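Putative uncharacterized protein (Jonesia denitrificans, PDB 4KTB) is of unknown function but belongs to the NUDIX clan and may hydrolyse diadenosine tetraphosphate or a related nucleotide. Local coordinates at residues Thr156-Pro160 against Glu161-Ser165; Met178-Lys181 against Gln182-His186. All coordinates share one frame; numbering follows the deposited sequence. Where two conformers were deposited one is given.

Contact 1 (Thr156-Pro160 against Glu161-Ser165)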
ATOM      1  N   THR A 156       2.390   6.790 -26.889  1.00 22.21           N
ATOM      2  CA  THR A 156       1.389   7.850 -26.791  1.00 24.63           C
ATOM      3  C   THR A 156       1.290   8.408 -25.374  1.00 23.76           C
ATOM      4  O   THR A 156       1.041   7.668 -24.422  1.00 25.32           O
ATOM      5  CB  THR A 156      -0.003   7.371 -27.233  1.00 26.35           C
ATOM      6  OG1 THR A 156       0.108   6.558 -28.410  1.00 29.07           O
ATOM      7  CG2 THR A 156      -0.885   8.567 -27.530  1.00 27.84           C
ATOM      8  N   TRP A 157       1.496   9.712 -25.233  1.00 23.75           N
ATOM      9  CA  TRP A 157       1.333  10.356 -23.942  1.00 21.23           C
ATOM     10  C   TRP A 157      -0.028  11.015 -23.883  1.00 24.23           C
ATOM     11  O   TRP A 157      -0.337  11.899 -24.678  1.00 28.09           O
ATOM     12  CB  TRP A 157       2.432  11.380 -23.718  1.00 18.50           C
ATOM     13  CG  TRP A 157       3.775  10.752 -23.548  1.00 17.99           C
ATOM     14  CD1 TRP A 157       4.764  10.656 -24.483  1.00 20.26           C
ATOM     15  CD2 TRP A 157       4.271  10.102 -22.373  1.00 17.40           C
ATOM     16  NE1 TRP A 157       5.854  10.001 -23.955  1.00 19.21           N
ATOM     17  CE2 TRP A 157       5.570   9.645 -22.660  1.00 18.12           C
ATOM     18  CE3 TRP A 157       3.743   9.862 -21.102  1.00 18.36           C
ATOM     19  CZ2 TRP A 157       6.350   8.971 -21.717  1.00 16.48           C
ATOM     20  CZ3 TRP A 157       4.512   9.188 -20.177  1.00 17.92           C
ATOM     21  CH2 TRP A 157       5.802   8.756 -20.483  1.00 17.10           C
ATOM     22  N   LEU A 158      -0.840  10.576 -22.933  1.00 22.90           N
ATOM     23  CA  LEU A 158      -2.216  11.031 -22.837  1.00 24.67           C
ATOM     24  C   LEU A 158      -2.495  11.536 -21.436  1.00 24.37           C
ATOM     25  O   LEU A 158      -1.942  11.008 -20.475  1.00 21.98           O
ATOM     26  CB  LEU A 158      -3.145   9.864 -23.119  1.00 24.79           C
ATOM     27  CG  LEU A 158      -2.883   9.115 -24.410  1.00 23.11           C
ATOM     28  CD1 LEU A 158      -3.262   7.667 -24.216  1.00 24.85           C
ATOM     29  CD2 LEU A 158      -3.694   9.745 -25.519  1.00 25.72           C
ATOM     30  N   THR A 159      -3.357  12.548 -21.315  1.00 25.79           N
ATOM     31  CA  THR A 159      -3.851  12.934 -19.999  1.00 24.05           C
ATOM     32  C   THR A 159      -4.763  11.812 -19.572  1.00 21.39           C
ATOM     33  O   THR A 159      -5.209  11.041 -20.424  1.00 20.37           O
ATOM     34  CB  THR A 159      -4.673  14.242 -20.010  1.00 24.28           C
ATOM     35  OG1 THR A 159      -5.834  14.071 -20.831  1.00 28.29           O
ATOM     36  CG2 THR A 159      -3.855  15.387 -20.515  1.00 21.45           C
ATOM     37  N   PRO A 160      -5.030  11.707 -18.257  1.00 22.86           N
ATOM     38  CA  PRO A 160      -5.981  10.730 -17.735  1.00 24.44           C
ATOM     39  C   PRO A 160      -7.279  10.731 -18.519  1.00 25.60           C
ATOM     40  O   PRO A 160      -7.737   9.652 -18.900  1.00 26.61           O
ATOM     41  CB  PRO A 160      -6.224  11.233 -16.319  1.00 23.87           C
ATOM     42  CG  PRO A 160      -4.873  11.726 -15.908  1.00 20.96           C
ATOM     43  CD  PRO A 160      -4.262  12.334 -17.163  1.00 23.17           C
ATOM     44  N   GLU A 161      -7.857  11.905 -18.747  1.00 25.47           N
ATOM     45  CA  GLU A 161      -9.057  11.999 -19.559  1.00 27.43           C
ATOM     46  C   GLU A 161      -8.839  11.275 -20.866  1.00 25.66           C
ATOM     47  O   GLU A 161      -9.627  10.414 -21.244  1.00 20.51           O
ATOM     48  CB  GLU A 161      -9.390  13.458 -19.860  1.00 30.25           C
ATOM     49  CG  GLU A 161     -10.211  14.147 -18.817  1.00 33.64           C
ATOM     50  CD  GLU A 161     -10.991  15.307 -19.391  1.00 38.68           C
ATOM     51  OE1 GLU A 161     -12.199  15.135 -19.678  1.00 40.07           O
ATOM     52  OE2 GLU A 161     -10.389  16.386 -19.566  1.00 41.76           O
ATOM     53  N   GLU A 162      -7.754  11.633 -21.544  1.00 24.51           N
ATOM     54  CA  GLU A 162      -7.446  11.084 -22.859  1.00 27.36           C
ATOM     55  C   GLU A 162      -7.281   9.572 -22.797  1.00 27.98           C
ATOM     56  O   GLU A 162      -7.885   8.839 -23.579  1.00 19.86           O
ATOM     57  CB  GLU A 162      -6.185  11.749 -23.420  1.00 30.08           C
ATOM     58  CG  GLU A 162      -6.417  13.199 -23.838  1.00 35.15           C
ATOM     59  CD  GLU A 162      -5.129  13.976 -24.021  1.00 40.66           C
ATOM     60  OE1 GLU A 162      -4.043  13.353 -23.982  1.00 40.62           O
ATOM     61  OE2 GLU A 162      -5.205  15.214 -24.203  1.00 44.92           O
ATOM     62  N   ALA A 163      -6.471   9.120 -21.844  1.00 25.08           N
ATOM     63  CA  ALA A 163      -6.199   7.694 -21.659  1.00 21.07           C
ATOM     64  C   ALA A 163      -7.470   6.898 -21.385  1.00 20.49           C
ATOM     65  O   ALA A 163      -7.560   5.731 -21.745  1.00 20.01           O
ATOM     66  CB  ALA A 163      -5.179   7.476 -20.545  1.00 15.66           C
ATOM     67  N   CYS A 164      -8.451   7.524 -20.745  1.00 23.68           N
ATOM     68  CA  CYS A 164      -9.696   6.824 -20.440  1.00 17.55           C
ATOM     69  C   CYS A 164     -10.770   7.056 -21.491  1.00 20.58           C
ATOM     70  O   CYS A 164     -11.944   6.792 -21.254  1.00 20.50           O
ATOM     71  CB  CYS A 164     -10.209   7.173 -19.041  1.00 17.32           C
ATOM     72  SG  CYS A 164      -9.130   6.526 -17.717  1.00 20.71           S
ATOM     73  N   SER A 165     -10.370   7.535 -22.658  1.00 21.63           N
ATOM     74  CA  SER A 165     -11.303   7.607 -23.773  1.00 23.84           C
ATOM     75  C   SER A 165     -11.703   6.178 -24.124  1.00 27.44           C
ATOM     76  O   SER A 165     -10.861   5.274 -24.125  1.00 27.22           O
ATOM     77  CB  SER A 165     -10.658   8.268 -24.983  1.00 26.17           C
ATOM     78  OG  SER A 165     -10.560   7.360 -26.063  1.00 31.37           O
TER
HETATM   79  O   HOH W   1      -1.995  14.808 -24.028  1.00 19.10           O

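Contact 2 (Met178-Lys181 against Gln182-His186)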
HETATM    1  N   MSE A 178      -8.508  -2.047 -17.563  0.62 11.57           N
HETATM    2  CA  MSE A 178      -8.887  -1.983 -16.161  0.62 13.37           C
HETATM    3  C   MSE A 178      -7.681  -1.753 -15.258  0.62 14.40           C
HETATM    4  O   MSE A 178      -7.743  -0.981 -14.298  0.62 15.52           O
HETATM    5  CB  MSE A 178      -9.588  -3.266 -15.744  0.62 12.13           C
HETATM    6  CG  MSE A 178      -9.907  -3.317 -14.266  0.62 10.90           C
HETATM    7 SE   MSE A 178     -10.926  -1.770 -13.628  0.62 20.23          SE
HETATM    8  CE  MSE A 178     -12.413  -1.747 -14.912  0.62 20.46           C
ATOM      9  N   LEU A 179      -6.584  -2.438 -15.561  1.00 12.63           N
ATOM     10  CA  LEU A 179      -5.360  -2.267 -14.784  1.00 13.28           C
ATOM     11  C   LEU A 179      -4.914  -0.808 -14.864  1.00 13.95           C
ATOM     12  O   LEU A 179      -4.437  -0.233 -13.880  1.00 13.01           O
ATOM     13  CB  LEU A 179      -4.264  -3.202 -15.290  1.00 10.59           C
ATOM     14  CG  LEU A 179      -2.935  -3.135 -14.540  1.00  7.86           C
ATOM     15  CD1 LEU A 179      -3.142  -3.365 -13.067  1.00  7.51           C
ATOM     16  CD2 LEU A 179      -1.977  -4.171 -15.105  1.00  7.58           C
ATOM     17  N   LEU A 180      -5.107  -0.202 -16.030  1.00  9.87           N
ATOM     18  CA  LEU A 180      -4.789   1.206 -16.198  1.00 12.96           C
ATOM     19  C   LEU A 180      -5.659   2.078 -15.278  1.00 13.59           C
ATOM     20  O   LEU A 180      -5.173   3.027 -14.657  1.00 15.84           O
ATOM     21  CB  LEU A 180      -4.956   1.603 -17.662  1.00 16.00           C
ATOM     22  CG  LEU A 180      -4.989   3.096 -17.955  1.00 11.86           C
ATOM     23  CD1 LEU A 180      -3.686   3.758 -17.533  1.00 11.46           C
ATOM     24  CD2 LEU A 180      -5.272   3.314 -19.436  1.00 12.79           C
ATOM     25  N   LYS A 181      -6.938   1.738 -15.178  1.00 14.28           N
ATOM     26  CA  LYS A 181      -7.855   2.475 -14.317  1.00 15.98           C
ATOM     27  C   LYS A 181      -7.512   2.298 -12.850  1.00 14.06           C
ATOM     28  O   LYS A 181      -7.595   3.237 -12.058  1.00 13.68           O
ATOM     29  CB  LYS A 181      -9.286   2.016 -14.552  1.00 16.77           C
ATOM     30  CG  LYS A 181      -9.841   2.391 -15.900  1.00 18.88           C
ATOM     31  CD  LYS A 181     -11.334   2.172 -15.901  1.00 20.83           C
ATOM     32  CE  LYS A 181     -11.750   1.297 -17.067  1.00 24.48           C
ATOM     33  NZ  LYS A 181     -13.212   0.986 -17.065  1.00 24.32           N
ATOM     34  N   GLN A 182      -7.157   1.080 -12.484  1.00 10.15           N
ATOM     35  CA  GLN A 182      -6.663   0.834 -11.140  1.00 15.94           C
ATOM     36  C   GLN A 182      -5.428   1.680 -10.865  1.00 14.01           C
ATOM     37  O   GLN A 182      -5.256   2.180  -9.769  1.00 11.99           O
ATOM     38  CB  GLN A 182      -6.329  -0.649 -10.955  1.00 14.58           C
ATOM     39  CG  GLN A 182      -7.531  -1.558 -10.981  1.00 13.30           C
ATOM     40  CD  GLN A 182      -7.145  -3.018 -10.949  1.00 11.64           C
ATOM     41  OE1 GLN A 182      -7.164  -3.699 -11.975  1.00 11.73           O
ATOM     42  NE2 GLN A 182      -6.783  -3.510  -9.764  1.00 14.81           N
ATOM     43  N   ALA A 183      -4.581   1.855 -11.876  1.00 16.56           N
ATOM     44  CA  ALA A 183      -3.336   2.604 -11.703  1.00 15.08           C
ATOM     45  C   ALA A 183      -3.635   4.082 -11.495  1.00 14.04           C
ATOM     46  O   ALA A 183      -3.059   4.728 -10.616  1.00  9.59           O
ATOM     47  CB  ALA A 183      -2.401   2.391 -12.902  1.00 15.05           C
ATOM     48  N   LEU A 184      -4.555   4.600 -12.300  1.00 10.44           N
ATOM     49  CA  LEU A 184      -5.019   5.973 -12.168  1.00 14.54           C
ATOM     50  C   LEU A 184      -5.750   6.187 -10.856  1.00 17.39           C
ATOM     51  O   LEU A 184      -5.595   7.226 -10.215  1.00 19.78           O
ATOM     52  CB  LEU A 184      -5.962   6.321 -13.320  1.00 14.41           C
ATOM     53  CG  LEU A 184      -5.272   6.389 -14.670  1.00 13.80           C
ATOM     54  CD1 LEU A 184      -6.303   6.561 -15.762  1.00 13.33           C
ATOM     55  CD2 LEU A 184      -4.282   7.544 -14.682  1.00 14.71           C
ATOM     56  N   ALA A 185      -6.575   5.214 -10.483  1.00 18.17           N
ATOM     57  CA  ALA A 185      -7.257   5.255  -9.202  1.00 11.42           C
ATOM     58  C   ALA A 185      -6.209   5.365  -8.098  1.00 11.28           C
ATOM     59  O   ALA A 185      -6.288   6.240  -7.257  1.00 11.31           O
ATOM     60  CB  ALA A 185      -8.111   4.033  -9.008  1.00 12.33           C
ATOM     61  N   HIS A 186      -5.216   4.476  -8.122  1.00 11.09           N
ATOM     62  CA  HIS A 186      -4.161   4.484  -7.101  1.00  9.79           C
ATOM     63  C   HIS A 186      -3.504   5.854  -7.002  1.00 15.30           C
ATOM     64  O   HIS A 186      -3.237   6.340  -5.910  1.00 15.76           O
ATOM     65  CB  HIS A 186      -3.090   3.435  -7.397  1.00  8.68           C
ATOM     66  CG  HIS A 186      -2.013   3.360  -6.359  1.00 13.84           C
ATOM     67  ND1 HIS A 186      -2.259   2.962  -5.057  1.00 15.45           N
ATOM     68  CD2 HIS A 186      -0.686   3.621  -6.421  1.00 14.43           C
ATOM     69  CE1 HIS A 186      -1.130   2.978  -4.373  1.00  7.97           C
ATOM     70  NE2 HIS A 186      -0.159   3.380  -5.171  1.00 12.92           N
TER

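Contact 1 (Thr156-Pro160 against Glu161-Ser165)
The chain leaves its strand at L158 and enters a single short helical turn, where A163 N bonds back to T159 O at 2.7 Å and C164 N to P160 O at 2.9 Å. The two side chains that matter most at this corner are T159 and E162, and each caps the other's backbone. T159 turns OG1 between its own backbone N and carbonyl carbon (chi1 62°), which presents the oxygen to E162 N at 3.2 Å in a nearly straight bond. E162, with CG beside its own backbone N, stretches out to bring OE1 to T159 N at 2.9 Å, the N-H arriving from above the carboxylate plane rather than within it. A water lies between E162 OE1 and W157 O, its bond to the latter weak. The methylene part of E162 passes over L158, with L158 CB 3.6 Å from E162 CB, while L158 CD1 lies 3.9 Å from A163 CA. W157, whose side chain starts out away from the turn, makes a cation-pi contact with R48. At the start of the helix the ring of P160 packs on P191. This reciprocal pairing of T159 and E162 is a capping box, with T159 as N-cap and P160 as the first residue of the helix, placed where strand 154-158 gives way to helix 160-163.

Contact 2 (Met178-Lys181 against Gln182-His186)
M178 and Q182 meet one helical turn apart, their side chains crossing at about a right angle. M178, a selenomethionine, sets CG anti to its backbone nitrogen (chi1 175°) and then bends twice; in the conformer given, M178 CG lies 3.6 Å from OE1 of Q182. Q182 takes the other course: CG stands beside its own backbone N and the chain runs on extended, passing alongside the M178 carbonyl with Q182 CG 3.4 Å from M178 O. That oxygen accepts one hydrogen bond, from Q182 N at 2.8 Å; the CG merely lies against it. L179 CD1 approaches OE1 of Q182 more loosely, at 4.2 Å. At the far end of the amide, NE2 gives a weak hydrogen bond to the backbone O of A185 in a second subunit. Shortened to an alanine, this position would probably cost A185 O of the second subunit its weak amide donor and open a gap beside M178 CG and L179 CD1. On another face of the helix L180 places CG opposite its backbone N (chi1 166°) and L184 places it beside the N; the two side chains cross obliquely, L180 CD1 reaching L184 CG at 4.2 Å, while L184 N bonds to L180 O at 2.9 Å. L179 reaches strand 113-118, touching T113, A115 and Y117. The chemistry is thus mostly apolar, with backbone polar groups bonded along the helix and the buried amide of Q182 making a weak polar link to the second subunit beside apolar packing such as A185 on A185 of that subunit.

In the fold
Going from the N terminus, the chain has already built most of its mixed sheet when it reaches contact 1, at the end of strand 154-158, which pairs antiparallel with strand 55-64. Contact 1 turns the chain out of that strand; helix 166-170 follows, its start capped by S165, and contact 2 then lies within helix 176-186. Each contact is local, so neither closes a long loop, and they stand in series without nesting or crossing. Their centres are 12 Å apart, yet they touch: C164 SG sits 3.4 Å from L184 CD1. The strand-to-helix corner is thereby joined to the helix that packs on strands 113-118 and 133-141 and meets a second subunit.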